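Local coordinates for uncharacterized protein (PDB 2QDR), which is of unknown function but has a double-stranded beta-helix (cupin) fold and is a putative dioxygenase, at residues Gly33-Ala45 / Arg82-Ser94. Numbering follows the deposited sequence.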
ATOM      1  N   GLY A  33       0.365 -27.176  20.857  1.00 66.65           N
ATOM      2  CA  GLY A  33      -0.635 -26.178  21.221  1.00 66.87           C
ATOM      3  C   GLY A  33      -1.100 -26.322  22.662  1.00 66.72           C
ATOM      4  O   GLY A  33      -1.477 -25.321  23.263  1.00 66.68           O
ATOM      5  N   ARG A  34      -1.111 -27.559  23.189  1.00 66.67           N
ATOM      6  CA  ARG A  34      -1.469 -27.858  24.585  1.00 66.91           C
ATOM      7  C   ARG A  34      -2.881 -27.396  24.996  1.00 65.22           C
ATOM      8  O   ARG A  34      -3.136 -27.137  26.168  1.00 65.97           O
ATOM      9  CB  ARG A  34      -0.395 -27.196  25.492  1.00 68.19           C
ATOM     10  CG  ARG A  34       1.099 -27.638  25.300  1.00 68.95           C
ATOM     11  CD  ARG A  34       1.519 -28.738  26.258  1.00 74.41           C
ATOM     12  NE  ARG A  34       1.414 -28.251  27.642  1.00 79.33           N
ATOM     13  CZ  ARG A  34       1.620 -28.965  28.753  1.00 79.55           C
ATOM     14  NH1 ARG A  34       1.979 -30.254  28.709  1.00 80.04           N
ATOM     15  NH2 ARG A  34       1.466 -28.369  29.941  1.00 77.46           N
HETATM   16  N   MSE A  35      -3.796 -27.334  24.033  1.00 63.81           N
HETATM   17  CA  MSE A  35      -5.162 -26.854  24.250  1.00 62.29           C
HETATM   18  C   MSE A  35      -6.085 -28.023  24.603  1.00 61.74           C
HETATM   19  O   MSE A  35      -6.967 -27.890  25.453  1.00 62.02           O
HETATM   20  CB  MSE A  35      -5.631 -26.148  22.971  1.00 62.05           C
HETATM   21  CG  MSE A  35      -6.336 -24.867  23.220  1.00 62.35           C
HETATM   22 SE   MSE A  35      -6.873 -23.962  21.582  0.75 61.63          SE
HETATM   23  CE  MSE A  35      -6.379 -22.288  22.027  1.00 64.37           C
ATOM     24  N   ASN A  36      -5.882 -29.156  23.932  1.00 60.95           N
ATOM     25  CA  ASN A  36      -6.668 -30.374  24.132  1.00 61.56           C
ATOM     26  C   ASN A  36      -8.173 -30.229  23.823  1.00 60.99           C
ATOM     27  O   ASN A  36      -9.009 -30.797  24.502  1.00 61.67           O
ATOM     28  CB  ASN A  36      -6.396 -30.986  25.543  1.00 61.88           C
ATOM     29  CG  ASN A  36      -5.002 -31.608  25.665  1.00 62.08           C
ATOM     30  OD1 ASN A  36      -4.630 -32.493  24.884  1.00 65.07           O
ATOM     31  ND2 ASN A  36      -4.267 -31.210  26.693  1.00 63.43           N
ATOM     32  N   LEU A  37      -8.501 -29.477  22.767  1.00 60.49           N
ATOM     33  CA  LEU A  37      -9.905 -29.299  22.313  1.00 60.19           C
ATOM     34  C   LEU A  37     -10.480 -30.521  21.591  1.00 59.99           C
ATOM     35  O   LEU A  37     -11.684 -30.571  21.327  1.00 60.64           O
ATOM     36  CB  LEU A  37     -10.055 -28.099  21.370  1.00 59.91           C
ATOM     37  CG  LEU A  37      -9.931 -26.694  21.933  1.00 63.69           C
ATOM     38  CD1 LEU A  37     -10.002 -25.689  20.792  1.00 67.24           C
ATOM     39  CD2 LEU A  37     -11.022 -26.407  22.970  1.00 64.32           C
ATOM     40  N   SER A  38      -9.622 -31.475  21.239  1.00 59.96           N
ATOM     41  CA  SER A  38     -10.011 -32.690  20.548  1.00 59.72           C
ATOM     42  C   SER A  38     -10.838 -33.631  21.399  1.00 59.16           C
ATOM     43  O   SER A  38     -10.675 -33.663  22.613  1.00 59.17           O
ATOM     44  CB  SER A  38      -8.740 -33.437  20.159  1.00 59.71           C
ATOM     45  OG  SER A  38      -7.857 -32.587  19.451  1.00 59.64           O
ATOM     46  N   GLY A  39     -11.721 -34.382  20.738  1.00 59.49           N
ATOM     47  CA  GLY A  39     -12.568 -35.401  21.360  1.00 58.92           C
ATOM     48  C   GLY A  39     -13.360 -35.114  22.618  1.00 59.31           C
ATOM     49  O   GLY A  39     -13.478 -35.997  23.462  1.00 59.07           O
ATOM     50  N   ARG A  40     -13.933 -33.918  22.740  1.00 59.89           N
ATOM     51  CA  ARG A  40     -14.685 -33.561  23.956  1.00 60.13           C
ATOM     52  C   ARG A  40     -16.192 -33.861  23.929  1.00 60.80           C
ATOM     53  O   ARG A  40     -16.835 -33.838  22.888  1.00 60.54           O
ATOM     54  CB  ARG A  40     -14.503 -32.080  24.308  1.00 60.08           C
ATOM     55  CG  ARG A  40     -13.078 -31.674  24.631  1.00 57.72           C
ATOM     56  CD  ARG A  40     -13.056 -30.262  25.212  1.00 59.80           C
ATOM     57  NE  ARG A  40     -11.703 -29.784  25.504  1.00 57.28           N
ATOM     58  CZ  ARG A  40     -11.411 -28.637  26.124  1.00 58.44           C
ATOM     59  NH1 ARG A  40     -12.359 -27.839  26.614  1.00 54.68           N
ATOM     60  NH2 ARG A  40     -10.133 -28.306  26.315  1.00 62.02           N
ATOM     61  N   ARG A  41     -16.715 -34.110  25.129  1.00 62.17           N
ATOM     62  CA  ARG A  41     -18.106 -34.403  25.387  1.00 63.89           C
ATOM     63  C   ARG A  41     -18.752 -33.066  25.747  1.00 62.48           C
ATOM     64  O   ARG A  41     -18.164 -32.325  26.524  1.00 62.57           O
ATOM     65  CB  ARG A  41     -18.204 -35.360  26.566  1.00 63.70           C
ATOM     66  CG  ARG A  41     -19.579 -35.937  26.897  1.00 68.32           C
ATOM     67  CD  ARG A  41     -19.451 -36.724  28.209  1.00 68.88           C
ATOM     68  NE  ARG A  41     -20.628 -37.488  28.664  1.00 75.52           N
ATOM     69  CZ  ARG A  41     -21.739 -36.974  29.223  1.00 77.25           C
ATOM     70  NH1 ARG A  41     -21.927 -35.656  29.351  1.00 81.74           N
ATOM     71  NH2 ARG A  41     -22.711 -37.797  29.613  1.00 75.68           N
ATOM     72  N   THR A  42     -19.923 -32.748  25.209  1.00 61.21           N
ATOM     73  CA  THR A  42     -20.585 -31.493  25.564  1.00 61.22           C
ATOM     74  C   THR A  42     -21.521 -31.717  26.753  1.00 61.23           C
ATOM     75  O   THR A  42     -21.728 -32.852  27.200  1.00 62.25           O
ATOM     76  CB  THR A  42     -21.386 -30.937  24.400  1.00 61.41           C
ATOM     77  OG1 THR A  42     -22.457 -31.839  24.096  1.00 62.93           O
ATOM     78  CG2 THR A  42     -20.482 -30.758  23.181  1.00 61.59           C
ATOM     79  N   ALA A  43     -22.065 -30.618  27.270  1.00 60.54           N
ATOM     80  CA  ALA A  43     -23.010 -30.647  28.381  1.00 59.61           C
ATOM     81  C   ALA A  43     -24.334 -31.259  27.951  1.00 58.84           C
ATOM     82  O   ALA A  43     -25.024 -31.841  28.765  1.00 59.41           O
ATOM     83  CB  ALA A  43     -23.250 -29.248  28.921  1.00 59.84           C
ATOM     84  N   ILE A  44     -24.678 -31.127  26.675  1.00 58.43           N
ATOM     85  CA  ILE A  44     -25.928 -31.664  26.123  1.00 58.52           C
ATOM     86  C   ILE A  44     -25.825 -33.053  25.451  1.00 58.69           C
ATOM     87  O   ILE A  44     -26.840 -33.554  24.970  1.00 58.55           O
ATOM     88  CB  ILE A  44     -26.546 -30.658  25.082  1.00 58.07           C
ATOM     89  CG1 ILE A  44     -25.761 -30.614  23.748  1.00 59.36           C
ATOM     90  CG2 ILE A  44     -26.666 -29.267  25.705  1.00 57.17           C
ATOM     91  CD1 ILE A  44     -26.343 -29.654  22.728  1.00 59.44           C
ATOM     92  N   ALA A  45     -24.636 -33.664  25.397  1.00 59.01           N
ATOM     93  CA  ALA A  45     -24.464 -34.969  24.741  1.00 59.42           C
ATOM     94  C   ALA A  45     -23.826 -36.001  25.662  1.00 60.28           C
ATOM     95  O   ALA A  45     -22.902 -35.680  26.400  1.00 59.93           O
ATOM     96  CB  ALA A  45     -23.635 -34.811  23.495  1.00 60.24           C
ATOM     97  N   ARG A  82     -20.675 -24.459  35.652  1.00 62.37           N
ATOM     98  CA  ARG A  82     -21.482 -24.947  34.544  1.00 62.25           C
ATOM     99  C   ARG A  82     -20.439 -25.523  33.619  1.00 60.67           C
ATOM    100  O   ARG A  82     -19.696 -24.773  33.005  1.00 59.72           O
ATOM    101  CB  ARG A  82     -22.336 -23.838  33.915  1.00 61.85           C
ATOM    102  CG  ARG A  82     -23.622 -23.674  34.697  1.00 65.03           C
ATOM    103  CD  ARG A  82     -24.469 -22.470  34.408  1.00 66.29           C
ATOM    104  NE  ARG A  82     -23.901 -21.266  35.012  1.00 71.54           N
ATOM    105  CZ  ARG A  82     -24.545 -20.108  35.199  1.00 72.00           C
ATOM    106  NH1 ARG A  82     -25.833 -19.959  34.865  1.00 70.31           N
ATOM    107  NH2 ARG A  82     -23.896 -19.087  35.770  1.00 70.26           N
ATOM    108  N   LEU A  83     -20.351 -26.851  33.581  1.00 60.36           N
ATOM    109  CA  LEU A  83     -19.373 -27.555  32.771  1.00 60.42           C
ATOM    110  C   LEU A  83     -19.860 -27.645  31.314  1.00 60.18           C
ATOM    111  O   LEU A  83     -20.772 -28.408  31.009  1.00 60.11           O
ATOM    112  CB  LEU A  83     -19.132 -28.935  33.385  1.00 60.10           C
ATOM    113  CG  LEU A  83     -17.921 -29.732  32.907  1.00 62.23           C
ATOM    114  CD1 LEU A  83     -16.612 -29.091  33.358  1.00 63.10           C
ATOM    115  CD2 LEU A  83     -18.001 -31.160  33.426  1.00 61.70           C
ATOM    116  N   LEU A  84     -19.255 -26.851  30.428  1.00 60.32           N
ATOM    117  CA  LEU A  84     -19.629 -26.792  28.997  1.00 60.39           C
ATOM    118  C   LEU A  84     -19.136 -27.972  28.155  1.00 60.46           C
ATOM    119  O   LEU A  84     -19.937 -28.644  27.493  1.00 59.58           O
ATOM    120  CB  LEU A  84     -19.138 -25.475  28.388  1.00 60.04           C
ATOM    121  CG  LEU A  84     -19.898 -24.162  28.692  1.00 62.50           C
ATOM    122  CD1 LEU A  84     -20.495 -24.045  30.078  1.00 61.16           C
ATOM    123  CD2 LEU A  84     -18.985 -22.940  28.411  1.00 61.51           C
ATOM    124  N   THR A  85     -17.820 -28.175  28.131  1.00 60.29           N
ATOM    125  CA  THR A  85     -17.196 -29.287  27.403  1.00 59.62           C
ATOM    126  C   THR A  85     -16.016 -29.799  28.185  1.00 59.13           C
ATOM    127  O   THR A  85     -15.400 -29.049  28.942  1.00 57.31           O
ATOM    128  CB  THR A  85     -16.658 -28.928  25.990  1.00 60.45           C
ATOM    129  OG1 THR A  85     -15.684 -27.879  26.088  1.00 59.05           O
ATOM    130  CG2 THR A  85     -17.773 -28.494  25.078  1.00 60.11           C
ATOM    131  N   TRP A  86     -15.724 -31.087  28.030  1.00 60.38           N
ATOM    132  CA  TRP A  86     -14.587 -31.698  28.716  1.00 60.33           C
ATOM    133  C   TRP A  86     -14.155 -32.998  28.064  1.00 60.83           C
ATOM    134  O   TRP A  86     -14.886 -33.587  27.272  1.00 59.33           O
ATOM    135  CB  TRP A  86     -14.892 -31.945  30.197  1.00 60.23           C
ATOM    136  CG  TRP A  86     -15.936 -32.986  30.493  1.00 61.52           C
ATOM    137  CD1 TRP A  86     -15.716 -34.282  30.879  1.00 60.46           C
ATOM    138  CD2 TRP A  86     -17.355 -32.823  30.437  1.00 61.35           C
ATOM    139  NE1 TRP A  86     -16.909 -34.928  31.070  1.00 59.92           N
ATOM    140  CE2 TRP A  86     -17.931 -34.056  30.804  1.00 63.07           C
ATOM    141  CE3 TRP A  86     -18.197 -31.755  30.117  1.00 60.14           C
ATOM    142  CZ2 TRP A  86     -19.315 -34.242  30.868  1.00 62.54           C
ATOM    143  CZ3 TRP A  86     -19.566 -31.944  30.180  1.00 60.96           C
ATOM    144  CH2 TRP A  86     -20.110 -33.175  30.549  1.00 60.30           C
ATOM    145  N   HIS A  87     -12.939 -33.409  28.410  1.00 62.67           N
ATOM    146  CA  HIS A  87     -12.332 -34.650  27.946  1.00 63.67           C
ATOM    147  C   HIS A  87     -11.946 -35.375  29.223  1.00 64.12           C
ATOM    148  O   HIS A  87     -11.693 -34.721  30.239  1.00 64.04           O
ATOM    149  CB  HIS A  87     -11.149 -34.388  27.002  1.00 64.43           C
ATOM    150  CG  HIS A  87     -10.527 -35.635  26.446  1.00 66.45           C
ATOM    151  ND1 HIS A  87      -9.216 -35.985  26.680  1.00 71.89           N
ATOM    152  CD2 HIS A  87     -11.060 -36.648  25.725  1.00 68.13           C
ATOM    153  CE1 HIS A  87      -8.957 -37.138  26.090  1.00 70.59           C
ATOM    154  NE2 HIS A  87     -10.061 -37.563  25.504  1.00 67.75           N
ATOM    155  N   ASP A  88     -11.932 -36.710  29.194  1.00 65.65           N
ATOM    156  CA  ASP A  88     -11.586 -37.512  30.399  1.00 66.59           C
ATOM    157  C   ASP A  88     -10.139 -37.342  30.897  1.00 65.69           C
ATOM    158  O   ASP A  88      -9.878 -37.615  32.063  1.00 65.76           O
ATOM    159  CB  ASP A  88     -11.907 -39.006  30.203  1.00 67.69           C
ATOM    160  CG  ASP A  88     -13.411 -39.285  30.105  1.00 70.96           C
ATOM    161  OD1 ASP A  88     -14.185 -38.380  29.714  1.00 73.63           O
ATOM    162  OD2 ASP A  88     -13.811 -40.428  30.412  1.00 73.01           O
ATOM    163  N   SER A  89      -9.220 -36.906  30.028  1.00 65.11           N
ATOM    164  CA  SER A  89      -7.823 -36.651  30.407  1.00 64.58           C
ATOM    165  C   SER A  89      -7.710 -35.489  31.425  1.00 64.23           C
ATOM    166  O   SER A  89      -6.731 -35.433  32.175  1.00 64.87           O
ATOM    167  CB  SER A  89      -6.960 -36.378  29.169  1.00 64.74           C
ATOM    168  N   GLY A  90      -8.700 -34.584  31.453  1.00 63.30           N
ATOM    169  CA  GLY A  90      -8.726 -33.458  32.391  1.00 63.16           C
ATOM    170  C   GLY A  90      -9.154 -32.133  31.780  1.00 63.64           C
ATOM    171  O   GLY A  90      -9.809 -31.324  32.444  1.00 64.85           O
ATOM    172  N   ALA A  91      -8.773 -31.902  30.527  1.00 62.82           N
ATOM    173  CA  ALA A  91      -9.109 -30.661  29.833  1.00 62.73           C
ATOM    174  C   ALA A  91     -10.614 -30.331  29.867  1.00 62.46           C
ATOM    175  O   ALA A  91     -11.447 -31.234  29.776  1.00 62.96           O
ATOM    176  CB  ALA A  91      -8.594 -30.691  28.373  1.00 62.07           C
ATOM    177  N   SER A  92     -10.944 -29.047  30.031  1.00 61.05           N
ATOM    178  CA  SER A  92     -12.338 -28.600  30.079  1.00 60.70           C
ATOM    179  C   SER A  92     -12.534 -27.095  29.881  1.00 59.94           C
ATOM    180  O   SER A  92     -11.589 -26.312  29.920  1.00 61.07           O
ATOM    181  CB  SER A  92     -12.951 -28.982  31.429  1.00 60.26           C
ATOM    182  OG  SER A  92     -12.223 -28.372  32.470  1.00 58.46           O
ATOM    183  N   THR A  93     -13.780 -26.729  29.618  1.00 59.50           N
ATOM    184  CA  THR A  93     -14.202 -25.340  29.458  1.00 60.87           C
ATOM    185  C   THR A  93     -15.456 -25.232  30.300  1.00 61.16           C
ATOM    186  O   THR A  93     -16.311 -26.123  30.253  1.00 62.17           O
ATOM    187  CB  THR A  93     -14.478 -24.927  28.007  1.00 60.93           C
ATOM    188  OG1 THR A  93     -13.265 -25.006  27.253  1.00 57.04           O
ATOM    189  CG2 THR A  93     -15.007 -23.482  27.945  1.00 61.22           C
ATOM    190  N   SER A  94     -15.563 -24.161  31.076  1.00 61.40           N
ATOM    191  CA  SER A  94     -16.719 -23.988  31.950  1.00 62.70           C
ATOM    192  C   SER A  94     -16.956 -22.539  32.344  1.00 62.54           C
ATOM    193  O   SER A  94     -16.067 -21.696  32.260  1.00 63.60           O
ATOM    194  CB  SER A  94     -16.556 -24.884  33.182  1.00 62.34           C
ATOM    195  OG  SER A  94     -15.290 -24.704  33.772  1.00 68.49           O
TER
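Arg40 crosses Thr85 and Thr93 at about a right angle, and its straight side chain carries the guanidinium to these two threonines. Its guanidinium lies with one face over Ala91 C and Ser92 N, and CD2 of Leu37 covers the opposite face. At the edge, NE donates to Asn36 O at 3.0 Å, within the guanidinium plane. NH1 makes two weak bonds, to Thr93 OG1 at 3.0 Å and to Thr85 OG1 at 3.4 Å. Thr93 OG1 also bonds to Glu241, and Thr85 OG1 to Tyr261; Glu241 forms a long, weak ion pair with Arg40. A leucine in place of Arg40 would probably leave Asn36 O without this donor and take from Glu241 its weak positive partner.

Arg41 and Trp86 form an antiparallel hydrogen-bonded pair, with Arg41 N to Trp86 O at 2.9 Å and Trp86 N to Arg41 O at 3.1 Å. With CG of Arg41 anti to the backbone N (chi1 -173°), its chain runs alongside the indole, and CD comes 3.6 Å from Trp86 CZ2. The guanidinium and indole planes are 31° apart. Leu83 CD2 lies over one face of the indole and Arg41 O over the opposite face, both toward the rim. Beyond this pair, the methyls of Thr42 and Thr85 meet.

Strand 41-42 thus adds a short edge to strand 79-86, which pairs further with strands 64-67 and 92-98. Strand 260-264 of the other large sheet packs against Thr42, Thr85 and Thr93 through Tyr261 and Tyr263.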